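Local coordinates for protein putative amidohydrolase (Unidentified, PDB 3MKV) that acts as a prolidase, a zinc-binding member of the amidohydrolase superfamily that probably cleaves dipeptides ending in proline, at residues 258-264 / 313-319; 58-62 / 354-358; 97-101 / 396-401. All blocks are in the same frame, centred on the assembly; numbering follows the deposited sequence.

Contact 1. Residues 258-264 / 313-319; sequences IDDETAR and IMKRAGV
The segments of helix 260-264 and helix 313-317 run in broadly the same direction, their axes inclined by 49° and 8.7 Å apart at closest approach, with Ala263 and Ala317 facing each other. Their CB atoms meet at 3.5 Å, and side chains this small let the two helix surfaces come together at that point. Ile313 fills the wedge beside them: with CG1 beside the backbone N (chi1 -71°), CG2 is left anti to that N, and this methyl rests on Ala263 CB and on the first turn, 3.6 Å from Asp260 N, while Ile313 CD1 reaches the carbonyl of Ile258. Ile258 and Met314 complete the apolar patch, CG2 against CG. These are outer helices of the TIM barrel typical of amidohydrolases; Met314 and Val319 pack inward on Val273 of strand 272-274, and Ile258 also touches Ile241 of helix 238-246. The solvent side is polar. Arg316 NH1 gives Asp260 OD2 a salt-bridge hydrogen bond of 3.0 Å, received on the syn lone pair and lying near the guanidinium plane, though bent to 132°. The same oxygen accepts from a water that also donates to Ile313 O. Asp259 caps helix 260-269: its OD1 takes Thr262 N at 2.7 Å and Thr262 OG1 from the opposite face of the carboxylate. The other helix stops in a Schellman motif, where Gly318 readily adopts the positive phi, and Val319 CG2 then presses to 3.2 Å from Ala263 O.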
ATOM      1  N   ILE A 258     -21.046  -1.745  40.403  1.00 58.79           N
ATOM      2  CA  ILE A 258     -22.027  -0.678  40.377  1.00 59.93           C
ATOM      3  C   ILE A 258     -22.344  -0.249  41.805  1.00 62.68           C
ATOM      4  O   ILE A 258     -22.218  -1.040  42.744  1.00 59.44           O
ATOM      5  CB  ILE A 258     -23.318  -1.127  39.658  1.00 58.43           C
ATOM      6  CG1 ILE A 258     -24.248   0.060  39.430  1.00 50.22           C
ATOM      7  CG2 ILE A 258     -24.023  -2.233  40.439  1.00 45.24           C
ATOM      8  CD1 ILE A 258     -25.361  -0.244  38.442  1.00 46.92           C
ATOM      9  N   ASP A 259     -22.758   1.003  41.962  1.00 65.15           N
ATOM     10  CA  ASP A 259     -23.148   1.518  43.266  1.00 67.82           C
ATOM     11  C   ASP A 259     -24.592   2.017  43.256  1.00 69.81           C
ATOM     12  O   ASP A 259     -25.171   2.255  42.191  1.00 69.20           O
ATOM     13  CB  ASP A 259     -22.199   2.634  43.705  1.00 67.65           C
ATOM     14  CG  ASP A 259     -22.265   3.845  42.797  1.00 75.16           C
ATOM     15  OD1 ASP A 259     -23.084   3.841  41.846  1.00 67.30           O
ATOM     16  OD2 ASP A 259     -21.498   4.806  43.038  1.00 81.28           O
ATOM     17  N   ASP A 260     -25.170   2.168  44.446  1.00 71.99           N
ATOM     18  CA  ASP A 260     -26.549   2.634  44.588  1.00 69.90           C
ATOM     19  C   ASP A 260     -26.864   3.779  43.639  1.00 68.80           C
ATOM     20  O   ASP A 260     -27.894   3.773  42.955  1.00 69.76           O
ATOM     21  CB  ASP A 260     -26.805   3.088  46.021  1.00 70.86           C
ATOM     22  CG  ASP A 260     -26.663   1.958  47.018  1.00 89.82           C
ATOM     23  OD1 ASP A 260     -25.714   1.997  47.833  1.00101.72           O
ATOM     24  OD2 ASP A 260     -27.489   1.020  46.980  1.00 98.13           O
ATOM     25  N   GLU A 261     -25.976   4.768  43.607  1.00 65.16           N
ATOM     26  CA  GLU A 261     -26.206   5.975  42.826  1.00 64.77           C
ATOM     27  C   GLU A 261     -26.287   5.693  41.320  1.00 64.99           C
ATOM     28  O   GLU A 261     -27.118   6.273  40.611  1.00 64.14           O
ATOM     29  CB  GLU A 261     -25.123   7.009  43.119  1.00 64.49           C
ATOM     30  CG  GLU A 261     -25.303   8.303  42.342  1.00 78.45           C
ATOM     31  CD  GLU A 261     -24.055   9.173  42.344  1.00 89.91           C
ATOM     32  OE1 GLU A 261     -23.738   9.751  41.282  1.00 93.13           O
ATOM     33  OE2 GLU A 261     -23.392   9.278  43.404  1.00 92.24           O
ATOM     34  N   THR A 262     -25.419   4.809  40.834  1.00 61.63           N
ATOM     35  CA  THR A 262     -25.416   4.448  39.425  1.00 60.75           C
ATOM     36  C   THR A 262     -26.569   3.499  39.141  1.00 60.80           C
ATOM     37  O   THR A 262     -27.199   3.568  38.081  1.00 59.16           O
ATOM     38  CB  THR A 262     -24.096   3.786  39.012  1.00 60.72           C
ATOM     39  OG1 THR A 262     -23.003   4.597  39.447  1.00 58.60           O
ATOM     40  CG2 THR A 262     -24.022   3.629  37.506  1.00 61.21           C
ATOM     41  N   ALA A 263     -26.842   2.610  40.091  1.00 60.50           N
ATOM     42  CA  ALA A 263     -27.975   1.698  39.962  1.00 64.69           C
ATOM     43  C   ALA A 263     -29.222   2.512  39.701  1.00 65.04           C
ATOM     44  O   ALA A 263     -30.039   2.163  38.851  1.00 65.79           O
ATOM     45  CB  ALA A 263     -28.144   0.865  41.226  1.00 66.56           C
ATOM     46  N   ARG A 264     -29.352   3.612  40.438  1.00 68.60           N
ATOM     47  CA  ARG A 264     -30.493   4.500  40.295  1.00 68.16           C
ATOM     48  C   ARG A 264     -30.572   5.080  38.894  1.00 64.60           C
ATOM     49  O   ARG A 264     -31.635   5.092  38.283  1.00 68.16           O
ATOM     50  CB  ARG A 264     -30.448   5.625  41.338  1.00 71.30           C
ATOM     51  CG  ARG A 264     -31.049   5.250  42.692  1.00 75.79           C
ATOM     52  CD  ARG A 264     -31.467   6.492  43.503  1.00 81.61           C
ATOM     53  NE  ARG A 264     -30.321   7.313  43.898  1.00 80.00           N
ATOM     54  CZ  ARG A 264     -29.424   6.953  44.815  1.00 79.38           C
ATOM     55  NH1 ARG A 264     -29.530   5.782  45.435  1.00 79.62           N
ATOM     56  NH2 ARG A 264     -28.411   7.756  45.102  1.00 77.64           N
ATOM     57  N   ILE A 313     -27.899  -4.368  45.487  1.00 59.41           N
ATOM     58  CA  ILE A 313     -27.875  -2.965  45.080  1.00 55.68           C
ATOM     59  C   ILE A 313     -28.825  -2.673  43.914  1.00 57.25           C
ATOM     60  O   ILE A 313     -29.541  -1.668  43.921  1.00 58.09           O
ATOM     61  CB  ILE A 313     -26.432  -2.512  44.697  1.00 61.00           C
ATOM     62  CG1 ILE A 313     -25.548  -2.412  45.944  1.00 52.02           C
ATOM     63  CG2 ILE A 313     -26.440  -1.182  43.925  1.00 45.93           C
ATOM     64  CD1 ILE A 313     -24.103  -2.051  45.636  1.00 54.20           C
ATOM     65  N   MET A 314     -28.838  -3.550  42.915  1.00 59.01           N
ATOM     66  CA  MET A 314     -29.631  -3.298  41.709  1.00 56.95           C
ATOM     67  C   MET A 314     -31.110  -3.521  41.948  1.00 57.14           C
ATOM     68  O   MET A 314     -31.951  -2.817  41.385  1.00 60.21           O
ATOM     69  CB  MET A 314     -29.134  -4.143  40.527  1.00 60.04           C
ATOM     70  CG  MET A 314     -27.903  -3.562  39.826  1.00 55.15           C
ATOM     71  SD  MET A 314     -27.243  -4.585  38.490  1.00 54.46           S
ATOM     72  CE  MET A 314     -26.431  -5.906  39.380  1.00 57.18           C
ATOM     73  N   LYS A 315     -31.430  -4.506  42.781  1.00 59.27           N
ATOM     74  CA  LYS A 315     -32.822  -4.778  43.129  1.00 62.66           C
ATOM     75  C   LYS A 315     -33.409  -3.602  43.909  1.00 63.86           C
ATOM     76  O   LYS A 315     -34.465  -3.069  43.566  1.00 63.49           O
ATOM     77  CB  LYS A 315     -32.923  -6.053  43.963  1.00 57.61           C
ATOM     78  CG  LYS A 315     -34.329  -6.358  44.430  1.00 59.11           C
ATOM     79  CD  LYS A 315     -34.360  -7.615  45.276  1.00 71.94           C
ATOM     80  CE  LYS A 315     -35.782  -7.955  45.731  1.00 76.78           C
ATOM     81  NZ  LYS A 315     -35.844  -9.293  46.408  1.00 77.32           N
ATOM     82  N   ARG A 316     -32.699  -3.205  44.956  1.00 67.13           N
ATOM     83  CA  ARG A 316     -33.068  -2.055  45.758  1.00 69.07           C
ATOM     84  C   ARG A 316     -33.370  -0.863  44.858  1.00 68.78           C
ATOM     85  O   ARG A 316     -34.277  -0.075  45.128  1.00 69.39           O
ATOM     86  CB  ARG A 316     -31.921  -1.723  46.713  1.00 70.45           C
ATOM     87  CG  ARG A 316     -32.250  -0.726  47.816  1.00 77.08           C
ATOM     88  CD  ARG A 316     -31.005  -0.471  48.655  1.00 84.24           C
ATOM     89  NE  ARG A 316     -30.491  -1.717  49.222  1.00 88.48           N
ATOM     90  CZ  ARG A 316     -29.202  -2.043  49.287  1.00 86.68           C
ATOM     91  NH1 ARG A 316     -28.274  -1.221  48.809  1.00 75.49           N
ATOM     92  NH2 ARG A 316     -28.842  -3.202  49.822  1.00 88.46           N
ATOM     93  N   ALA A 317     -32.605  -0.736  43.780  1.00 69.08           N
ATOM     94  CA  ALA A 317     -32.771   0.377  42.853  1.00 64.89           C
ATOM     95  C   ALA A 317     -33.914   0.171  41.855  1.00 65.48           C
ATOM     96  O   ALA A 317     -34.350   1.117  41.188  1.00 61.16           O
ATOM     97  CB  ALA A 317     -31.471   0.637  42.122  1.00 66.00           C
ATOM     98  N   GLY A 318     -34.396  -1.063  41.749  1.00 65.23           N
ATOM     99  CA  GLY A 318     -35.449  -1.377  40.789  1.00 63.88           C
ATOM    100  C   GLY A 318     -34.897  -1.492  39.378  1.00 65.12           C
ATOM    101  O   GLY A 318     -35.584  -1.197  38.391  1.00 59.77           O
ATOM    102  N   VAL A 319     -33.643  -1.921  39.281  1.00 63.37           N
ATOM    103  CA  VAL A 319     -33.025  -2.159  37.981  1.00 58.15           C
ATOM    104  C   VAL A 319     -33.549  -3.434  37.326  1.00 55.91           C
ATOM    105  O   VAL A 319     -33.482  -4.525  37.901  1.00 53.73           O
ATOM    106  CB  VAL A 319     -31.493  -2.234  38.096  1.00 58.50           C
ATOM    107  CG1 VAL A 319     -30.879  -2.699  36.780  1.00 61.40           C
ATOM    108  CG2 VAL A 319     -30.931  -0.883  38.501  1.00 52.19           C
TER
HETATM  109  O   HOH W   1     -29.719   0.706  45.301  1.00 64.57           O

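Contact 2. Residues 58-62 / 354-358; sequences MPGLI and SATIV
Ile62 lays its longer branch over the backbone of Ala355 and Thr356, with CG1 3.6 Å from Ala355 O and CD1 3.7 Å from Thr356 O. The strand it sits on, 56-63, belongs to the amidohydrolase barrel and leads directly to the zinc ligands His65 and His67; helix 348-362 covers it here. A placement of CG1 beside the backbone N (chi1 -52°) sets this branch against the same carbonyl that the backbone uses: Ile62 N donates to Ala355 O at 2.8 Å, with an N-H...O angle of 142°. That acceptor lies in a kinked pi-type turn of the helix, so the bond ties strand to helix where the helical pattern is interrupted. Leu61 adds an apolar touch, its CD2 4.2 Å from Ala355 CB, and both residues also pack on Phe339 of helix 337-343. Ala355 suits the spot because a short side chain lets the strand backbone come close. At the other end Thr356 presents its methyl, with CG2 4.1 Å from Gly60 O and 4.5 Å from Pro59 CB, a loose contact. Its hydroxyl serves the helix instead, OG1 being hydrogen-bonded to Ile352 O.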
ATOM      1  N   MET A  58     -42.933 -24.900  31.360  1.00 59.83           N
ATOM      2  CA  MET A  58     -42.459 -23.519  31.458  1.00 56.38           C
ATOM      3  C   MET A  58     -41.875 -23.029  30.129  1.00 58.23           C
ATOM      4  O   MET A  58     -41.497 -23.833  29.271  1.00 59.63           O
ATOM      5  CB  MET A  58     -41.414 -23.384  32.578  1.00 51.24           C
ATOM      6  CG  MET A  58     -40.110 -24.114  32.300  1.00 44.02           C
ATOM      7  SD  MET A  58     -38.789 -23.672  33.438  1.00 46.15           S
ATOM      8  CE  MET A  58     -38.623 -21.941  33.022  1.00 44.10           C
ATOM      9  N   PRO A  59     -41.765 -21.702  29.969  1.00 58.22           N
ATOM     10  CA  PRO A  59     -41.229 -21.154  28.720  1.00 56.81           C
ATOM     11  C   PRO A  59     -39.748 -21.487  28.549  1.00 53.11           C
ATOM     12  O   PRO A  59     -39.047 -21.738  29.534  1.00 49.48           O
ATOM     13  CB  PRO A  59     -41.398 -19.644  28.882  1.00 58.35           C
ATOM     14  CG  PRO A  59     -42.240 -19.451  30.113  1.00 61.66           C
ATOM     15  CD  PRO A  59     -42.083 -20.657  30.957  1.00 54.15           C
ATOM     16  N   GLY A  60     -39.287 -21.490  27.301  1.00 53.74           N
ATOM     17  CA  GLY A  60     -37.863 -21.631  26.994  1.00 53.35           C
ATOM     18  C   GLY A  60     -37.019 -20.594  27.710  1.00 50.15           C
ATOM     19  O   GLY A  60     -37.411 -19.429  27.833  1.00 50.91           O
ATOM     20  N   LEU A  61     -35.861 -21.015  28.205  1.00 49.68           N
ATOM     21  CA  LEU A  61     -34.989 -20.099  28.927  1.00 48.60           C
ATOM     22  C   LEU A  61     -34.171 -19.273  27.934  1.00 52.23           C
ATOM     23  O   LEU A  61     -33.880 -19.731  26.827  1.00 49.43           O
ATOM     24  CB  LEU A  61     -34.050 -20.862  29.845  1.00 46.71           C
ATOM     25  CG  LEU A  61     -34.646 -21.828  30.858  1.00 46.39           C
ATOM     26  CD1 LEU A  61     -33.572 -22.823  31.268  1.00 51.96           C
ATOM     27  CD2 LEU A  61     -35.150 -21.073  32.067  1.00 49.32           C
ATOM     28  N   ILE A  62     -33.799 -18.062  28.350  1.00 54.73           N
ATOM     29  CA  ILE A  62     -33.036 -17.133  27.516  1.00 48.04           C
ATOM     30  C   ILE A  62     -31.743 -16.708  28.220  1.00 49.19           C
ATOM     31  O   ILE A  62     -31.776 -16.247  29.353  1.00 51.40           O
ATOM     32  CB  ILE A  62     -33.890 -15.879  27.190  1.00 52.83           C
ATOM     33  CG1 ILE A  62     -35.252 -16.303  26.614  1.00 41.50           C
ATOM     34  CG2 ILE A  62     -33.142 -14.925  26.253  1.00 51.23           C
ATOM     35  CD1 ILE A  62     -36.135 -15.150  26.161  1.00 34.94           C
ATOM     36  N   SER A 354     -36.074 -13.324  35.155  1.00 56.10           N
ATOM     37  CA  SER A 354     -34.839 -12.887  34.531  1.00 53.49           C
ATOM     38  C   SER A 354     -34.587 -13.575  33.211  1.00 56.69           C
ATOM     39  O   SER A 354     -34.294 -12.921  32.203  1.00 57.71           O
ATOM     40  CB  SER A 354     -33.670 -13.182  35.455  1.00 46.50           C
ATOM     41  OG  SER A 354     -33.263 -11.996  36.085  1.00 55.02           O
ATOM     42  N   ALA A 355     -34.692 -14.903  33.238  1.00 56.29           N
ATOM     43  CA  ALA A 355     -34.293 -15.738  32.119  1.00 46.92           C
ATOM     44  C   ALA A 355     -35.418 -15.904  31.129  1.00 50.80           C
ATOM     45  O   ALA A 355     -35.331 -16.743  30.232  1.00 53.11           O
ATOM     46  CB  ALA A 355     -33.844 -17.074  32.603  1.00 43.68           C
ATOM     47  N   THR A 356     -36.461 -15.091  31.276  1.00 49.09           N
ATOM     48  CA  THR A 356     -37.663 -15.266  30.478  1.00 54.53           C
ATOM     49  C   THR A 356     -38.232 -13.929  30.012  1.00 57.12           C
ATOM     50  O   THR A 356     -37.814 -13.400  28.984  1.00 62.20           O
ATOM     51  CB  THR A 356     -38.752 -16.100  31.237  1.00 57.69           C
ATOM     52  OG1 THR A 356     -38.966 -15.546  32.542  1.00 59.77           O
ATOM     53  CG2 THR A 356     -38.322 -17.568  31.382  1.00 40.58           C
ATOM     54  N   ILE A 357     -39.181 -13.379  30.762  1.00 57.67           N
ATOM     55  CA  ILE A 357     -39.863 -12.175  30.310  1.00 56.65           C
ATOM     56  C   ILE A 357     -38.967 -10.940  30.300  1.00 55.97           C
ATOM     57  O   ILE A 357     -39.122 -10.074  29.443  1.00 51.22           O
ATOM     58  CB  ILE A 357     -41.156 -11.875  31.111  1.00 60.29           C
ATOM     59  CG1 ILE A 357     -40.882 -11.840  32.613  1.00 61.01           C
ATOM     60  CG2 ILE A 357     -42.250 -12.870  30.760  1.00 53.28           C
ATOM     61  CD1 ILE A 357     -42.069 -11.342  33.410  1.00 58.57           C
ATOM     62  N   VAL A 358     -38.038 -10.859  31.246  1.00 51.13           N
ATOM     63  CA  VAL A 358     -37.129  -9.733  31.293  1.00 50.09           C
ATOM     64  C   VAL A 358     -36.178  -9.802  30.110  1.00 53.30           C
ATOM     65  O   VAL A 358     -36.026  -8.833  29.356  1.00 51.74           O
ATOM     66  CB  VAL A 358     -36.321  -9.695  32.607  1.00 53.48           C
ATOM     67  CG1 VAL A 358     -35.434  -8.455  32.638  1.00 54.02           C
ATOM     68  CG2 VAL A 358     -37.254  -9.723  33.826  1.00 47.17           C
TER

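Contact 3. Residues 97-101 / 396-401; sequences MLRRG and GQGEHI
The guanidinium of Arg99 has Gln397 O and Gly398 CA over one face and Ile401 O at its edge; that of Arg100 has Gln397 OE1 at its edge and Met97 N above the rim of one face. Arg99 grips Ile401 O end-on with two nitrogens, NH1 at 3.0 Å and the more bent NH2 bond at 3.2 Å. NH1 is slightly tilted from the carbonyl plane, whereas NH2 stands 50° above it. A bend at chi2 (55°) folds the Arg99 chain over the loop, and its CG lies 3.7 Å from Gln397 O. Arg100 and Gln397 run side by side, pointing the same way, with guanidinium and amide almost perpendicular. Arg100 NH1 donates to Gln397 OE1, but the modelled 2.3 Å is implausibly short and its exact length doubtful. Second partners fix both groups: Arg100 NE bonds Gln335 OE1, and Gln397 NE2 bonds Arg333 O. Glycine suits position 398, since at its backbone angles a CB would press on the preceding carbonyl and would also run into Arg99 O. Gly398 also starts a type I turn closed by Ile401 N, while Glu399 OE1 accepts from Gln397 N at 2.8 Å in a nearly straight bond of 170°. Ile401 turns its CD1 to 3.9 Å from Arg100 O. The loop between strands 380-383 and 403-406 is thus clamped to the end of helix 83-99, which closes in a Schellman motif with Gly101 as C-prime residue, inside the beta-alpha-beta unit formed by parallel strands 56-63 and 102-107.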
ATOM      1  N   MET A  97     -26.239 -26.079  25.205  1.00 47.03           N
ATOM      2  CA  MET A  97     -27.003 -24.942  25.732  1.00 42.43           C
ATOM      3  C   MET A  97     -28.467 -25.288  25.633  1.00 47.03           C
ATOM      4  O   MET A  97     -29.227 -25.112  26.589  1.00 48.92           O
ATOM      5  CB  MET A  97     -26.727 -23.635  24.964  1.00 38.15           C
ATOM      6  CG  MET A  97     -25.299 -23.077  25.094  1.00 42.43           C
ATOM      7  SD  MET A  97     -25.044 -21.539  24.166  1.00 36.88           S
ATOM      8  CE  MET A  97     -23.506 -20.985  24.830  1.00 38.59           C
ATOM      9  N   LEU A  98     -28.849 -25.797  24.462  1.00 49.32           N
ATOM     10  CA  LEU A  98     -30.219 -26.195  24.186  1.00 48.24           C
ATOM     11  C   LEU A  98     -30.683 -27.300  25.139  1.00 52.35           C
ATOM     12  O   LEU A  98     -31.812 -27.269  25.633  1.00 57.79           O
ATOM     13  CB  LEU A  98     -30.335 -26.650  22.733  1.00 45.97           C
ATOM     14  CG  LEU A  98     -31.750 -26.834  22.188  1.00 49.49           C
ATOM     15  CD1 LEU A  98     -32.638 -25.609  22.459  1.00 45.41           C
ATOM     16  CD2 LEU A  98     -31.682 -27.145  20.682  1.00 50.01           C
ATOM     17  N   ARG A  99     -29.798 -28.259  25.405  1.00 55.87           N
ATOM     18  CA  ARG A  99     -30.086 -29.365  26.322  1.00 54.26           C
ATOM     19  C   ARG A  99     -30.364 -28.877  27.737  1.00 51.97           C
ATOM     20  O   ARG A  99     -31.145 -29.488  28.452  1.00 51.70           O
ATOM     21  CB  ARG A  99     -28.934 -30.379  26.335  1.00 53.01           C
ATOM     22  CG  ARG A  99     -29.263 -31.680  27.076  1.00 55.43           C
ATOM     23  CD  ARG A  99     -30.533 -32.313  26.514  1.00 59.26           C
ATOM     24  NE  ARG A  99     -31.118 -33.324  27.395  1.00 67.69           N
ATOM     25  CZ  ARG A  99     -32.104 -33.088  28.261  1.00 70.48           C
ATOM     26  NH1 ARG A  99     -32.620 -31.865  28.369  1.00 66.42           N
ATOM     27  NH2 ARG A  99     -32.577 -34.071  29.020  1.00 60.21           N
ATOM     28  N   ARG A 100     -29.707 -27.787  28.136  1.00 54.16           N
ATOM     29  CA  ARG A 100     -29.933 -27.150  29.440  1.00 48.72           C
ATOM     30  C   ARG A 100     -31.205 -26.286  29.445  1.00 49.05           C
ATOM     31  O   ARG A 100     -31.490 -25.582  30.418  1.00 55.05           O
ATOM     32  CB  ARG A 100     -28.722 -26.293  29.836  1.00 46.12           C
ATOM     33  CG  ARG A 100     -27.422 -27.078  30.008  1.00 54.48           C
ATOM     34  CD  ARG A 100     -26.312 -26.253  30.683  1.00 47.74           C
ATOM     35  NE  ARG A 100     -25.582 -25.398  29.749  1.00 59.12           N
ATOM     36  CZ  ARG A 100     -24.515 -25.784  29.051  1.00 54.96           C
ATOM     37  NH1 ARG A 100     -24.048 -27.017  29.174  1.00 43.60           N
ATOM     38  NH2 ARG A 100     -23.916 -24.935  28.225  1.00 51.44           N
ATOM     39  N   GLY A 101     -31.961 -26.322  28.356  1.00 42.71           N
ATOM     40  CA  GLY A 101     -33.226 -25.589  28.303  1.00 47.21           C
ATOM     41  C   GLY A 101     -33.170 -24.216  27.652  1.00 50.53           C
ATOM     42  O   GLY A 101     -34.188 -23.547  27.515  1.00 52.80           O
ATOM     43  N   GLY A 396     -27.384 -28.391  36.365  1.00 59.41           N
ATOM     44  CA  GLY A 396     -26.699 -29.463  35.666  1.00 57.36           C
ATOM     45  C   GLY A 396     -26.807 -29.408  34.155  1.00 62.19           C
ATOM     46  O   GLY A 396     -26.638 -28.357  33.532  1.00 62.97           O
ATOM     47  N   GLN A 397     -27.111 -30.555  33.566  1.00 60.60           N
ATOM     48  CA  GLN A 397     -27.009 -30.733  32.137  1.00 58.28           C
ATOM     49  C   GLN A 397     -28.357 -31.193  31.609  1.00 61.29           C
ATOM     50  O   GLN A 397     -28.432 -31.979  30.665  1.00 65.87           O
ATOM     51  CB  GLN A 397     -25.928 -31.774  31.839  1.00 55.73           C
ATOM     52  CG  GLN A 397     -24.864 -31.324  30.859  1.00 64.89           C
ATOM     53  CD  GLN A 397     -24.377 -29.896  31.097  1.00 69.30           C
ATOM     54  OE1 GLN A 397     -24.618 -29.008  30.276  1.00 69.13           O
ATOM     55  NE2 GLN A 397     -23.683 -29.673  32.213  1.00 54.91           N
ATOM     56  N   GLY A 398     -29.424 -30.700  32.232  1.00 63.44           N
ATOM     57  CA  GLY A 398     -30.788 -31.042  31.836  1.00 64.65           C
ATOM     58  C   GLY A 398     -31.335 -32.340  32.414  1.00 64.78           C
ATOM     59  O   GLY A 398     -32.216 -32.956  31.823  1.00 61.48           O
ATOM     60  N   GLU A 399     -30.833 -32.757  33.575  1.00 66.70           N
ATOM     61  CA  GLU A 399     -31.248 -34.040  34.162  1.00 69.33           C
ATOM     62  C   GLU A 399     -32.735 -34.073  34.476  1.00 65.90           C
ATOM     63  O   GLU A 399     -33.393 -35.103  34.309  1.00 67.56           O
ATOM     64  CB  GLU A 399     -30.440 -34.382  35.423  1.00 70.79           C
ATOM     65  CG  GLU A 399     -29.044 -34.928  35.141  1.00 69.24           C
ATOM     66  CD  GLU A 399     -28.081 -33.847  34.678  1.00 76.27           C
ATOM     67  OE1 GLU A 399     -28.286 -32.661  35.037  1.00 75.96           O
ATOM     68  OE2 GLU A 399     -27.117 -34.183  33.958  1.00 74.74           O
ATOM     69  N   HIS A 400     -33.263 -32.947  34.931  1.00 59.14           N
ATOM     70  CA  HIS A 400     -34.663 -32.874  35.307  1.00 58.82           C
ATOM     71  C   HIS A 400     -35.414 -32.040  34.294  1.00 58.28           C
ATOM     72  O   HIS A 400     -36.330 -31.296  34.642  1.00 57.66           O
ATOM     73  CB  HIS A 400     -34.808 -32.272  36.702  1.00 57.71           C
ATOM     74  CG  HIS A 400     -33.979 -32.960  37.737  1.00 65.99           C
ATOM     75  ND1 HIS A 400     -34.217 -34.259  38.136  1.00 64.91           N
ATOM     76  CD2 HIS A 400     -32.912 -32.532  38.455  1.00 69.22           C
ATOM     77  CE1 HIS A 400     -33.333 -34.599  39.058  1.00 68.93           C
ATOM     78  NE2 HIS A 400     -32.531 -33.570  39.270  1.00 70.75           N
ATOM     79  N   ILE A 401     -34.998 -32.161  33.037  1.00 60.85           N
ATOM     80  CA  ILE A 401     -35.628 -31.454  31.937  1.00 61.95           C
ATOM     81  C   ILE A 401     -35.854 -32.434  30.799  1.00 65.35           C
ATOM     82  O   ILE A 401     -35.170 -32.384  29.781  1.00 66.93           O
ATOM     83  CB  ILE A 401     -34.779 -30.256  31.458  1.00 66.03           C
ATOM     84  CG1 ILE A 401     -34.307 -29.416  32.650  1.00 63.75           C
ATOM     85  CG2 ILE A 401     -35.569 -29.389  30.486  1.00 61.79           C
ATOM     86  CD1 ILE A 401     -33.841 -28.022  32.276  1.00 65.28           C
TER

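Overall arrangement
Contacts 2 and 3 adjoin, their centres about 14 Å apart. They meet where strand 56-63 runs beside the end of helix 83-99: Leu61 N lies 3.1 Å from Gly101 O, a probable hydrogen bond, and Leu61 CD1 packs 3.6 Å from Arg100 O. Their segments alternate along the chain, so the two together cross-link early and late parts of the chain. Contact 1 joins residues from the middle of the chain, its centre about 22 Å from that of contact 2 and about 32 Å from that of contact 3. It is outside the zinc site, the Met314 side chain being about 14 Å from a zinc ion, whereas one side of contact 2 is the strand that continues into the metal site.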